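Glutathione peroxidase-like protein (Trypanosoma brucei, PDB 2VUP) probably reduces peroxides with electrons supplied by tryparedoxin, as a trypanosomatid member of the glutathione peroxidase family. Local coordinates at residues F31-A36 with H129-Y134; L51-V56 with L85-N90; V56-G61 with G94-N99; G65-A70 with F111-P116. All coordinates share one frame; numbering follows the deposited sequence.

Coming in from the N terminus, the chain first supplies residues 31-36, which wait until 129-134 to find their partner, so contact 1 closes the longest loop and encloses the other three. Next comes strand 51-56, paired in contact 2 with 85-90. V56 passes straight on into contact 3, where the turn holding C60 meets 94-99. Helix 63-77 then gives 65-70 to contact 4, with 111-116 as its partner. Contacts 2, 3 and 4 all cross one another along the sequence. Together they join the parallel strand pair, the loop with the predicted active-site cysteine, and helix 63-77 with the 111-116 loop that follows helix 100-111, while contact 1 lays helix 130-138 against the N-terminal loop.

Contact 1. Residues F31-A36 with H129-Y134; sequences FEVLDA and HPLYEY
The first turn of helix 130-138 is where F31 and V33 of the N-terminal loop meet the helix. The F31 ring lies against the helix start: CA of L131 sits over one ring face, 4.0 Å from its centroid, as a CH-pi contact. Around that ring, CD1 reaches P130 CB at 3.7 Å and CD2 meets L131 CD1 at 3.8 Å. CZ comes to 3.5 Å from Y134 CB. The Y134 ring follows, its plane inclined by 35° to that of F31, an oblique aromatic pair. Y134 carries CG anti to its own backbone N (chi1 165°), which brings CG and CD2 of the tyrosine ring, crossing the phenylalanine side chain, to CE2 of F31. H129 is the N-cap of the helix, and its imidazole works on two sides. ND1 accepts from L131 N at 3.1 Å, with the donor in the ring plane. NE2 lies 3.1 Å from E32 O, which is at the ring edge, and gives a weak bond to a water that also takes L34 N. With ND1 occupied as an acceptor, the ring proton probably sits on NE2. V33 CG1 packs obliquely by the imidazole and reaches L131 CD2. Beneath this layer V33 and L131 both rest on F87 of strand 83-88, while Y132, on another side of the helix, packs on I53 and N55 of strand 51-56.

Contact 2. Residues L51-V56 with L85-N90; sequences LLIYNV and LAFPCN
I53, Y54, N55 and V56 run beside L85, A86, F87 and P88 as a parallel strand pair, the two segments inclined at 27°. Five backbone hydrogen bonds form the ladder. L85 N gives to L52 O, and Y54 N gives to L85 O at 2.9 Å. F87 N to Y54 O is nearly straight at the hydrogen, 176° over 2.8 Å. V56 N reaches F87 O from well above the carbonyl plane, 42° out of it, and C89 N closes the series on V56 O. Weaker CA-H...O contacts fill in between, among them N55 CA to F87 O at 3.0 Å. The apolar contacts fall on the two sheet faces. On the face of I53 and F87, I53 CG2 touches the edge of the phenyl ring at CE2, 3.4 Å away. Beside it L85 CD1 touches both L51 CD2, at 3.9 Å, and I53 CG1. On the face of A86 and P88, V56 CG1 meets A86 CB at 3.7 Å; V56 CG2, set between its backbone N and carbonyl carbon, presses tightly on P88 CA at 3.5 Å. The proline costs this ladder nothing: the donors toward strand 51-56 are F87 and C89. The cross-strand polar bonding is thus all backbone, with mostly apolar groups on both faces and N55 ND2 satisfied by W150 O: a pairing suited to the buried centre of a beta-alpha-beta unit.

Contact 3. Residues V56-G61 with G94-N99; sequences VASKCG and GQEPGN. Unlike the reference sequence in segment 94-99: N99 (reference Thr).
E96 reaches across to A57 and S58, and its side chain can be followed outward. CB packs beside A57, 4.1 Å from its CA. From there the chain folds about the CB-CG bond (chi2 71°) and brings the carboxylate back to the 56-61 turn. OE1 takes a short bond from S58 OG, 2.6 Å, on its syn lone pair, and a weak one from S58 N. OE2 lies 3.4 Å from A57 CA and accepts from a water that also donates to S58 OG, so serine, carboxylate and water close a small ring. This grip fixes the rotation of the carboxylate. The next layer is the Q95 carbonyl: its O takes K59 N at 3.1 Å, in the carbonyl plane, and S58 N more weakly. K59 crosses P97 at a slant, its CD 3.6 Å from P97 CD. The Q95 side chain runs on extended past the K59 carbonyl, with CG at 3.4 Å from K59 O. Its OE1 ends 3.6 Å from C60 CA and 3.8 Å from C60 SG, and accepts from a water held by G61 N. C60 is the predicted active-site cysteine, on a turn leading into helix 63-77. With W150 and N151 also against C60, the arrangement is consistent with the cysteine, glutamine, tryptophan and asparagine tetrad known from glutathione peroxidases.

Contact 4. Residues G65-A70 with F111-P116; sequences GGYETA and FKAEFP
F111 turns CG anti to its carbonyl carbon (chi1 -54°), which lays the phenyl face under Y67 CB, somewhat toward the rim; the Y67 torsion then swings only the tyrosine ring. Y67 CB stands 3.7 Å from the F111 ring centroid, a CH-pi contact whose shortest pair is Y67 CB to F111 CG at 3.5 Å. The rings themselves are nearly parallel, 19° apart, but slid, with centroids separated by 5.1 Å, so they hardly overlap. F115 holds CG between its backbone N and carbonyl carbon (chi1 52°), which carries the ring toward the helix. There its CZ meets Y67 CD1 at 3.8 Å, each atom at the edge of the other ring, and the same CZ touches A70 CB, also at 3.8 Å. A113 CB is a looser neighbour of Y67. The packing across these segments is hydrocarbon throughout, one helical turn gripped by two phenyl rings. Behind it, Y67 reaches V56 on strand 51-56 and V107 on helix 100-111, A70 lies against Y54, F115 continues onto V84 and A86, and P116 makes a backbone hydrogen bond with A86, so the 111-116 loop packs on helix 63-77 and joins the edge strand 83-88.

Contact 1. Residues F31-A36 with H129-Y134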
loop_
_atom_site.group_PDB
_atom_site.type_symbol
_atom_site.label_atom_id
_atom_site.label_comp_id
_atom_site.label_asym_id
_atom_site.label_seq_id
_atom_site.Cartn_x
_atom_site.Cartn_y
_atom_site.Cartn_z
ATOM N N PHE A 31 -4.047 11.474 8.198
ATOM C CA PHE A 31 -4.434 11.679 6.798
ATOM C C PHE A 31 -5.782 11.062 6.446
ATOM O O PHE A 31 -6.197 10.065 7.039
ATOM C CB PHE A 31 -3.330 11.183 5.853
ATOM C CG PHE A 31 -2.020 11.871 6.066
ATOM C CD1 PHE A 31 -1.773 13.112 5.486
ATOM C CD2 PHE A 31 -1.044 11.302 6.882
ATOM C CE1 PHE A 31 -0.570 13.773 5.702
ATOM C CE2 PHE A 31 0.168 11.953 7.100
ATOM C CZ PHE A 31 0.402 13.196 6.504
ATOM N N GLU A 32 -6.465 11.688 5.488
ATOM C CA GLU A 32 -7.787 11.255 5.043
ATOM C C GLU A 32 -7.668 10.637 3.662
ATOM O O GLU A 32 -7.069 11.231 2.765
ATOM C CB GLU A 32 -8.743 12.439 4.941
ATOM C CG GLU A 32 -8.897 13.276 6.198
ATOM C CD GLU A 32 -9.533 14.609 5.880
ATOM O OE1 GLU A 32 -10.775 14.674 5.883
ATOM O OE2 GLU A 32 -8.795 15.576 5.578
ATOM N N VAL A 33 -8.242 9.454 3.492
ATOM C CA VAL A 33 -8.231 8.795 2.189
ATOM C C VAL A 33 -9.622 8.338 1.781
ATOM O O VAL A 33 -10.459 8.020 2.626
ATOM C CB VAL A 33 -7.229 7.598 2.125
ATOM C CG1 VAL A 33 -5.783 8.092 2.262
ATOM C CG2 VAL A 33 -7.551 6.553 3.182
ATOM N N LEU A 34 -9.854 8.321 0.475
ATOM C CA LEU A 34 -11.084 7.812 -0.100
ATOM C C LEU A 34 -10.901 6.365 -0.519
ATOM O O LEU A 34 -9.868 6.003 -1.083
ATOM C CB LEU A 34 -11.472 8.630 -1.332
ATOM C CG LEU A 34 -11.916 10.082 -1.198
ATOM C CD1 LEU A 34 -12.147 10.663 -2.596
ATOM C CD2 LEU A 34 -13.180 10.215 -0.337
ATOM N N ASP A 35 -11.910 5.541 -0.245
ATOM C CA ASP A 35 -11.930 4.179 -0.750
ATOM C C ASP A 35 -12.369 4.166 -2.213
ATOM O O ASP A 35 -12.729 5.209 -2.772
ATOM C CB ASP A 35 -12.796 3.266 0.129
ATOM C CG ASP A 35 -14.280 3.588 0.057
ATOM O OD1 ASP A 35 -14.706 4.381 -0.812
ATOM O OD2 ASP A 35 -15.034 3.021 0.881
ATOM N N ALA A 36 -12.331 2.987 -2.827
ATOM C CA ALA A 36 -12.653 2.838 -4.248
ATOM C C ALA A 36 -14.093 3.242 -4.583
ATOM O O ALA A 36 -14.418 3.487 -5.743
ATOM C CB ALA A 36 -12.363 1.410 -4.714
ATOM N N HIS A 129 -0.853 12.576 -3.171
ATOM C CA HIS A 129 -1.622 12.505 -1.937
ATOM C C HIS A 129 -0.719 12.875 -0.753
ATOM O O HIS A 129 0.442 12.457 -0.710
ATOM C CB HIS A 129 -2.216 11.104 -1.764
ATOM C CG HIS A 129 -3.353 11.040 -0.797
ATOM N ND1 HIS A 129 -3.186 11.204 0.561
ATOM C CD2 HIS A 129 -4.676 10.821 -0.989
ATOM C CE1 HIS A 129 -4.357 11.101 1.163
ATOM N NE2 HIS A 129 -5.278 10.860 0.246
ATOM N N PRO A 130 -1.232 13.704 0.183
ATOM C CA PRO A 130 -0.481 14.070 1.391
ATOM C C PRO A 130 0.078 12.861 2.156
ATOM O O PRO A 130 1.212 12.912 2.633
ATOM C CB PRO A 130 -1.520 14.806 2.236
ATOM C CG PRO A 130 -2.446 15.399 1.242
ATOM C CD PRO A 130 -2.542 14.389 0.128
ATOM N N LEU A 131 -0.709 11.789 2.262
ATOM C CA LEU A 131 -0.253 10.556 2.911
ATOM C C LEU A 131 1.000 9.966 2.244
ATOM O O LEU A 131 1.914 9.496 2.929
ATOM C CB LEU A 131 -1.370 9.510 2.955
ATOM C CG LEU A 131 -0.954 8.100 3.396
ATOM C CD1 LEU A 131 -0.654 8.036 4.908
ATOM C CD2 LEU A 131 -1.984 7.082 3.006
ATOM N N TYR A 132 1.043 9.987 0.913
ATOM C CA TYR A 132 2.236 9.513 0.214
ATOM C C TYR A 132 3.450 10.413 0.418
ATOM O O TYR A 132 4.559 9.921 0.608
ATOM C CB TYR A 132 1.961 9.218 -1.271
ATOM C CG TYR A 132 1.665 7.748 -1.473
ATOM C CD1 TYR A 132 2.685 6.851 -1.792
ATOM C CD2 TYR A 132 0.380 7.246 -1.296
ATOM C CE1 TYR A 132 2.428 5.496 -1.946
ATOM C CE2 TYR A 132 0.109 5.882 -1.443
ATOM C CZ TYR A 132 1.139 5.015 -1.770
ATOM O OH TYR A 132 0.871 3.671 -1.920
ATOM N N GLU A 133 3.242 11.726 0.415
ATOM C CA GLU A 133 4.345 12.639 0.684
ATOM C C GLU A 133 4.971 12.383 2.060
ATOM O O GLU A 133 6.195 12.433 2.211
ATOM C CB GLU A 133 3.920 14.096 0.507
ATOM C CG GLU A 133 3.569 14.467 -0.939
ATOM C CD GLU A 133 4.688 14.156 -1.932
ATOM O OE1 GLU A 133 5.390 15.094 -2.347
ATOM O OE2 GLU A 133 4.870 12.977 -2.304
ATOM N N TYR A 134 4.130 12.071 3.040
ATOM C CA TYR A 134 4.585 11.709 4.384
ATOM C C TYR A 134 5.361 10.374 4.429
ATOM O O TYR A 134 6.435 10.297 5.028
ATOM C CB TYR A 134 3.402 11.702 5.366
ATOM C CG TYR A 134 3.710 11.012 6.674
ATOM C CD1 TYR A 134 4.469 11.643 7.670
ATOM C CD2 TYR A 134 3.262 9.719 6.910
ATOM C CE1 TYR A 134 4.767 10.982 8.866
ATOM C CE2 TYR A 134 3.550 9.066 8.088
ATOM C CZ TYR A 134 4.301 9.693 9.059
ATOM O OH TYR A 134 4.563 9.009 10.220
HETATM O O HOH W 1 -7.757 9.391 -1.062
#

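Contact 2. Residues L51-V56 with L85-N90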
loop_
_atom_site.group_PDB
_atom_site.type_symbol
_atom_site.label_atom_id
_atom_site.label_comp_id
_atom_site.label_asym_id
_atom_site.label_seq_id
_atom_site.Cartn_x
_atom_site.Cartn_y
_atom_site.Cartn_z
ATOM N N LEU A 51 0.572 -2.443 9.145
ATOM C CA LEU A 51 -0.056 -2.515 7.818
ATOM C C LEU A 51 1.010 -2.503 6.722
ATOM O O LEU A 51 2.128 -2.017 6.936
ATOM C CB LEU A 51 -0.965 -1.301 7.553
ATOM C CG LEU A 51 -1.956 -0.645 8.508
ATOM C CD1 LEU A 51 -1.261 0.116 9.623
ATOM C CD2 LEU A 51 -2.852 0.310 7.689
ATOM N N LEU A 52 0.636 -3.001 5.545
ATOM C CA LEU A 52 1.442 -2.839 4.342
ATOM C C LEU A 52 0.646 -2.091 3.267
ATOM O O LEU A 52 -0.421 -2.533 2.853
ATOM C CB LEU A 52 1.941 -4.197 3.828
ATOM C CG LEU A 52 2.957 -4.253 2.678
ATOM C CD1 LEU A 52 4.310 -3.685 3.077
ATOM C CD2 LEU A 52 3.104 -5.693 2.211
ATOM N N ILE A 53 1.163 -0.946 2.835
ATOM C CA ILE A 53 0.466 -0.118 1.843
ATOM C C ILE A 53 1.163 -0.130 0.481
ATOM O O ILE A 53 2.294 0.336 0.359
ATOM C CB ILE A 53 0.286 1.347 2.339
ATOM C CG1 ILE A 53 -0.448 1.364 3.692
ATOM C CG2 ILE A 53 -0.441 2.174 1.271
ATOM C CD1 ILE A 53 -0.467 2.713 4.401
ATOM N N TYR A 54 0.467 -0.666 -0.523
ATOM C CA TYR A 54 0.921 -0.675 -1.925
ATOM C C TYR A 54 0.299 0.457 -2.750
ATOM O O TYR A 54 -0.864 0.842 -2.540
ATOM C CB TYR A 54 0.523 -1.990 -2.605
ATOM C CG TYR A 54 1.374 -3.206 -2.280
ATOM C CD1 TYR A 54 2.381 -3.625 -3.147
ATOM C CD2 TYR A 54 1.154 -3.949 -1.118
ATOM C CE1 TYR A 54 3.171 -4.745 -2.861
ATOM C CE2 TYR A 54 1.928 -5.079 -0.824
ATOM C CZ TYR A 54 2.932 -5.469 -1.696
ATOM O OH TYR A 54 3.699 -6.574 -1.401
ATOM N N ASN A 55 1.071 0.982 -3.696
ATOM C CA ASN A 55 0.474 1.611 -4.866
ATOM C C ASN A 55 0.436 0.541 -5.948
ATOM O O ASN A 55 1.421 -0.183 -6.146
ATOM C CB ASN A 55 1.209 2.889 -5.323
ATOM C CG ASN A 55 2.683 2.652 -5.673
ATOM O OD1 ASN A 55 3.513 2.416 -4.796
ATOM N ND2 ASN A 55 3.010 2.752 -6.958
ATOM N N VAL A 56 -0.705 0.436 -6.626
ATOM C CA VAL A 56 -0.998 -0.690 -7.509
ATOM C C VAL A 56 -1.352 -0.268 -8.942
ATOM O O VAL A 56 -1.689 0.892 -9.204
ATOM C CB VAL A 56 -2.149 -1.588 -6.943
ATOM C CG1 VAL A 56 -1.728 -2.268 -5.648
ATOM C CG2 VAL A 56 -3.438 -0.790 -6.740
ATOM N N LEU A 85 -3.416 -2.190 2.296
ATOM C CA LEU A 85 -4.203 -1.193 1.569
ATOM C C LEU A 85 -3.593 -1.004 0.195
ATOM O O LEU A 85 -2.374 -0.873 0.082
ATOM C CB LEU A 85 -4.229 0.139 2.316
ATOM C CG LEU A 85 -4.607 0.095 3.799
ATOM C CD1 LEU A 85 -4.491 1.474 4.391
ATOM C CD2 LEU A 85 -6.011 -0.481 3.998
ATOM N N ALA A 86 -4.436 -0.989 -0.834
ATOM C CA ALA A 86 -3.987 -0.801 -2.213
ATOM C C ALA A 86 -4.497 0.503 -2.811
ATOM O O ALA A 86 -5.698 0.698 -2.958
ATOM C CB ALA A 86 -4.408 -1.977 -3.084
ATOM N N PHE A 87 -3.562 1.379 -3.155
ATOM C CA PHE A 87 -3.855 2.647 -3.795
ATOM C C PHE A 87 -3.529 2.521 -5.285
ATOM O O PHE A 87 -2.345 2.432 -5.665
ATOM C CB PHE A 87 -3.026 3.771 -3.164
ATOM C CG PHE A 87 -3.462 4.154 -1.777
ATOM C CD1 PHE A 87 -4.351 5.207 -1.582
ATOM C CD2 PHE A 87 -2.974 3.473 -0.661
ATOM C CE1 PHE A 87 -4.753 5.590 -0.290
ATOM C CE2 PHE A 87 -3.381 3.835 0.642
ATOM C CZ PHE A 87 -4.273 4.892 0.823
ATOM N N PRO A 88 -4.574 2.491 -6.134
ATOM C CA PRO A 88 -4.368 2.471 -7.591
ATOM C C PRO A 88 -3.737 3.777 -8.066
ATOM O O PRO A 88 -4.090 4.851 -7.571
ATOM C CB PRO A 88 -5.789 2.319 -8.156
ATOM C CG PRO A 88 -6.642 1.825 -6.982
ATOM C CD PRO A 88 -6.005 2.492 -5.786
ATOM N N CYS A 89 -2.788 3.678 -8.997
ATOM C CA CYS A 89 -2.072 4.854 -9.500
ATOM C C CYS A 89 -1.693 4.661 -10.965
ATOM O O CYS A 89 -1.180 3.602 -11.342
ATOM C CB CYS A 89 -0.825 5.131 -8.650
ATOM S SG CYS A 89 0.134 6.569 -9.152
ATOM N N ASN A 90 -1.956 5.688 -11.775
ATOM C CA ASN A 90 -1.778 5.625 -13.225
ATOM C C ASN A 90 -0.562 6.436 -13.721
ATOM O O ASN A 90 -0.497 6.805 -14.894
ATOM C CB ASN A 90 -3.068 6.090 -13.931
ATOM C CG ASN A 90 -3.160 5.617 -15.385
ATOM O OD1 ASN A 90 -2.649 4.550 -15.741
ATOM N ND2 ASN A 90 -3.829 6.404 -16.226
#

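Contact 3. Residues V56-G61 with G94-N99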
loop_
_atom_site.group_PDB
_atom_site.type_symbol
_atom_site.label_atom_id
_atom_site.label_comp_id
_atom_site.label_asym_id
_atom_site.label_seq_id
_atom_site.Cartn_x
_atom_site.Cartn_y
_atom_site.Cartn_z
ATOM N N VAL A 56 -0.705 0.436 -6.626
ATOM C CA VAL A 56 -0.998 -0.690 -7.509
ATOM C C VAL A 56 -1.352 -0.268 -8.942
ATOM O O VAL A 56 -1.689 0.892 -9.204
ATOM C CB VAL A 56 -2.149 -1.588 -6.943
ATOM C CG1 VAL A 56 -1.728 -2.268 -5.648
ATOM C CG2 VAL A 56 -3.438 -0.790 -6.740
ATOM N N ALA A 57 -1.263 -1.234 -9.855
ATOM C CA ALA A 57 -1.676 -1.075 -11.246
ATOM C C ALA A 57 -2.143 -2.436 -11.772
ATOM O O ALA A 57 -1.674 -3.476 -11.307
ATOM C CB ALA A 57 -0.521 -0.518 -12.101
ATOM N N SER A 58 -3.070 -2.427 -12.728
ATOM C CA SER A 58 -3.691 -3.668 -13.220
ATOM C C SER A 58 -2.982 -4.248 -14.452
ATOM O O SER A 58 -3.130 -5.425 -14.774
ATOM C CB SER A 58 -5.172 -3.429 -13.540
ATOM O OG SER A 58 -5.876 -3.019 -12.380
ATOM N N LYS A 59 -2.219 -3.402 -15.129
ATOM C CA LYS A 59 -1.592 -3.745 -16.394
ATOM C C LYS A 59 -0.075 -3.633 -16.299
ATOM O O LYS A 59 0.576 -3.211 -17.252
ATOM C CB LYS A 59 -2.101 -2.804 -17.485
ATOM C CG LYS A 59 -3.529 -3.043 -17.945
ATOM C CD LYS A 59 -3.999 -1.800 -18.678
ATOM C CE LYS A 59 -4.611 -2.104 -20.042
ATOM N NZ LYS A 59 -4.702 -0.843 -20.851
ATOM N N CYS A 60 0.475 -3.992 -15.143
ATOM C CA CYS A 60 1.911 -3.885 -14.891
ATOM C C CYS A 60 2.553 -5.268 -14.975
ATOM O O CYS A 60 1.870 -6.286 -14.835
ATOM C CB CYS A 60 2.156 -3.260 -13.508
ATOM S SG CYS A 60 3.893 -3.080 -13.006
ATOM N N GLY A 61 3.862 -5.301 -15.211
ATOM C CA GLY A 61 4.618 -6.557 -15.160
ATOM C C GLY A 61 4.743 -7.088 -13.737
ATOM O O GLY A 61 5.036 -8.270 -13.520
ATOM N N GLY A 94 1.166 4.551 -17.475
ATOM C CA GLY A 94 -0.288 4.599 -17.629
ATOM C C GLY A 94 -0.918 3.226 -17.478
ATOM O O GLY A 94 -1.833 2.866 -18.218
ATOM N N GLN A 95 -0.439 2.471 -16.496
ATOM C CA GLN A 95 -0.810 1.070 -16.355
ATOM C C GLN A 95 -1.998 0.814 -15.408
ATOM O O GLN A 95 -2.310 -0.331 -15.085
ATOM C CB GLN A 95 0.439 0.236 -16.025
ATOM C CG GLN A 95 1.366 0.128 -17.262
ATOM C CD GLN A 95 2.790 -0.320 -16.973
ATOM O OE1 GLN A 95 3.163 -0.595 -15.828
ATOM N NE2 GLN A 95 3.604 -0.389 -18.028
ATOM N N GLU A 96 -2.672 1.888 -14.999
ATOM C CA GLU A 96 -3.952 1.791 -14.273
ATOM C C GLU A 96 -5.005 2.701 -14.942
ATOM O O GLU A 96 -5.447 3.694 -14.348
ATOM C CB GLU A 96 -3.760 2.132 -12.781
ATOM C CG GLU A 96 -4.938 1.780 -11.849
ATOM C CD GLU A 96 -5.113 0.289 -11.616
ATOM O OE1 GLU A 96 -5.492 -0.426 -12.571
ATOM O OE2 GLU A 96 -4.893 -0.172 -10.470
ATOM N N PRO A 97 -5.398 2.375 -16.194
ATOM C CA PRO A 97 -6.317 3.255 -16.934
ATOM C C PRO A 97 -7.790 3.149 -16.516
ATOM O O PRO A 97 -8.541 4.123 -16.665
ATOM C CB PRO A 97 -6.151 2.789 -18.386
ATOM C CG PRO A 97 -5.833 1.348 -18.266
ATOM C CD PRO A 97 -5.007 1.201 -16.997
ATOM N N GLY A 98 -8.193 1.994 -15.993
ATOM C CA GLY A 98 -9.593 1.755 -15.644
ATOM C C GLY A 98 -10.067 2.538 -14.433
ATOM O O GLY A 98 -9.248 3.055 -13.651
ATOM N N ASN A 99 -11.388 2.636 -14.282
ATOM C CA ASN A 99 -11.991 3.276 -13.113
ATOM C C ASN A 99 -11.975 2.332 -11.915
ATOM O O ASN A 99 -11.659 1.146 -12.057
ATOM C CB ASN A 99 -13.416 3.794 -13.414
ATOM C CG ASN A 99 -14.416 2.672 -13.740
ATOM O OD1 ASN A 99 -14.230 1.512 -13.363
ATOM N ND2 ASN A 99 -15.489 3.026 -14.440
HETATM O O HOH W 2 -4.890 -2.852 -9.806
HETATM O O HOH W 3 5.259 -2.947 -16.130
#

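Contact 4. Residues G65-A70 with F111-P116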
loop_
_atom_site.group_PDB
_atom_site.type_symbol
_atom_site.label_atom_id
_atom_site.label_comp_id
_atom_site.label_asym_id
_atom_site.label_seq_id
_atom_site.Cartn_x
_atom_site.Cartn_y
_atom_site.Cartn_z
ATOM N N GLY A 65 2.682 -10.888 -9.595
ATOM C CA GLY A 65 3.520 -11.103 -8.420
ATOM C C GLY A 65 3.146 -10.164 -7.287
ATOM O O GLY A 65 3.218 -10.535 -6.114
ATOM N N GLY A 66 2.758 -8.942 -7.646
ATOM C CA GLY A 66 2.375 -7.925 -6.667
ATOM C C GLY A 66 1.140 -8.320 -5.882
ATOM O O GLY A 66 1.168 -8.365 -4.657
ATOM N N TYR A 67 0.064 -8.634 -6.595
ATOM C CA TYR A 67 -1.186 -9.026 -5.935
ATOM C C TYR A 67 -1.110 -10.367 -5.204
ATOM O O TYR A 67 -1.819 -10.570 -4.219
ATOM C CB TYR A 67 -2.365 -8.981 -6.910
ATOM C CG TYR A 67 -3.004 -7.607 -7.025
ATOM C CD1 TYR A 67 -3.772 -7.085 -5.987
ATOM C CD2 TYR A 67 -2.831 -6.828 -8.169
ATOM C CE1 TYR A 67 -4.353 -5.819 -6.087
ATOM C CE2 TYR A 67 -3.407 -5.560 -8.277
ATOM C CZ TYR A 67 -4.165 -5.069 -7.240
ATOM O OH TYR A 67 -4.746 -3.831 -7.349
ATOM N N GLU A 68 -0.243 -11.266 -5.676
ATOM C CA GLU A 68 -0.049 -12.571 -5.036
ATOM C C GLU A 68 0.670 -12.429 -3.701
ATOM O O GLU A 68 0.285 -13.057 -2.718
ATOM C CB GLU A 68 0.707 -13.542 -5.956
ATOM C CG GLU A 68 -0.157 -14.138 -7.064
ATOM C CD GLU A 68 0.630 -14.941 -8.097
ATOM O OE1 GLU A 68 -0.014 -15.506 -9.006
ATOM O OE2 GLU A 68 1.880 -15.002 -8.010
ATOM N N THR A 69 1.712 -11.601 -3.674
ATOM C CA THR A 69 2.425 -11.310 -2.435
ATOM C C THR A 69 1.513 -10.599 -1.430
ATOM O O THR A 69 1.463 -10.983 -0.252
ATOM C CB THR A 69 3.706 -10.500 -2.703
ATOM O OG1 THR A 69 4.682 -11.351 -3.323
ATOM C CG2 THR A 69 4.289 -9.937 -1.416
ATOM N N ALA A 70 0.790 -9.581 -1.899
ATOM C CA ALA A 70 -0.122 -8.803 -1.050
ATOM C C ALA A 70 -1.196 -9.682 -0.406
ATOM O O ALA A 70 -1.428 -9.600 0.800
ATOM C CB ALA A 70 -0.754 -7.673 -1.843
ATOM N N PHE A 111 -7.334 -12.475 -8.422
ATOM C CA PHE A 111 -6.409 -12.727 -7.320
ATOM C C PHE A 111 -7.067 -13.112 -6.008
ATOM O O PHE A 111 -6.390 -13.597 -5.095
ATOM C CB PHE A 111 -5.469 -11.528 -7.141
ATOM C CG PHE A 111 -4.737 -11.151 -8.399
ATOM C CD1 PHE A 111 -3.628 -11.883 -8.820
ATOM C CD2 PHE A 111 -5.170 -10.080 -9.175
ATOM C CE1 PHE A 111 -2.955 -11.548 -9.987
ATOM C CE2 PHE A 111 -4.504 -9.736 -10.348
ATOM C CZ PHE A 111 -3.393 -10.474 -10.755
ATOM N N LYS A 112 -8.383 -12.918 -5.925
ATOM C CA LYS A 112 -9.149 -13.173 -4.700
ATOM C C LYS A 112 -8.661 -12.293 -3.549
ATOM O O LYS A 112 -8.641 -12.714 -2.386
ATOM C CB LYS A 112 -9.123 -14.668 -4.319
ATOM C CG LYS A 112 -10.353 -15.471 -4.754
ATOM C CD LYS A 112 -10.579 -15.437 -6.260
ATOM C CE LYS A 112 -11.948 -15.996 -6.625
ATOM N NZ LYS A 112 -12.461 -15.379 -7.883
ATOM N N ALA A 113 -8.261 -11.072 -3.896
ATOM C CA ALA A 113 -7.809 -10.094 -2.916
ATOM C C ALA A 113 -9.011 -9.509 -2.180
ATOM O O ALA A 113 -9.921 -8.940 -2.792
ATOM C CB ALA A 113 -6.989 -9.002 -3.592
ATOM N N GLU A 114 -9.006 -9.673 -0.863
ATOM C CA GLU A 114 -10.133 -9.298 -0.023
ATOM C C GLU A 114 -9.811 -8.047 0.800
ATOM O O GLU A 114 -10.673 -7.527 1.517
ATOM C CB GLU A 114 -10.509 -10.466 0.898
ATOM C CG GLU A 114 -10.699 -11.800 0.163
ATOM C CD GLU A 114 -10.776 -13.002 1.100
ATOM O OE1 GLU A 114 -10.363 -14.106 0.687
ATOM O OE2 GLU A 114 -11.245 -12.851 2.247
ATOM N N PHE A 115 -8.569 -7.572 0.685
ATOM C CA PHE A 115 -8.132 -6.366 1.377
ATOM C C PHE A 115 -8.713 -5.092 0.731
ATOM O O PHE A 115 -9.140 -5.122 -0.424
ATOM C CB PHE A 115 -6.598 -6.318 1.494
ATOM C CG PHE A 115 -5.866 -6.523 0.190
ATOM C CD1 PHE A 115 -5.255 -7.743 -0.090
ATOM C CD2 PHE A 115 -5.763 -5.490 -0.746
ATOM C CE1 PHE A 115 -4.568 -7.940 -1.285
ATOM C CE2 PHE A 115 -5.078 -5.674 -1.943
ATOM C CZ PHE A 115 -4.483 -6.904 -2.217
ATOM N N PRO A 116 -8.760 -3.980 1.489
ATOM C CA PRO A 116 -9.317 -2.719 0.987
ATOM C C PRO A 116 -8.581 -2.130 -0.216
ATOM O O PRO A 116 -7.356 -1.949 -0.171
ATOM C CB PRO A 116 -9.166 -1.780 2.186
ATOM C CG PRO A 116 -9.117 -2.680 3.364
ATOM C CD PRO A 116 -8.326 -3.847 2.890
#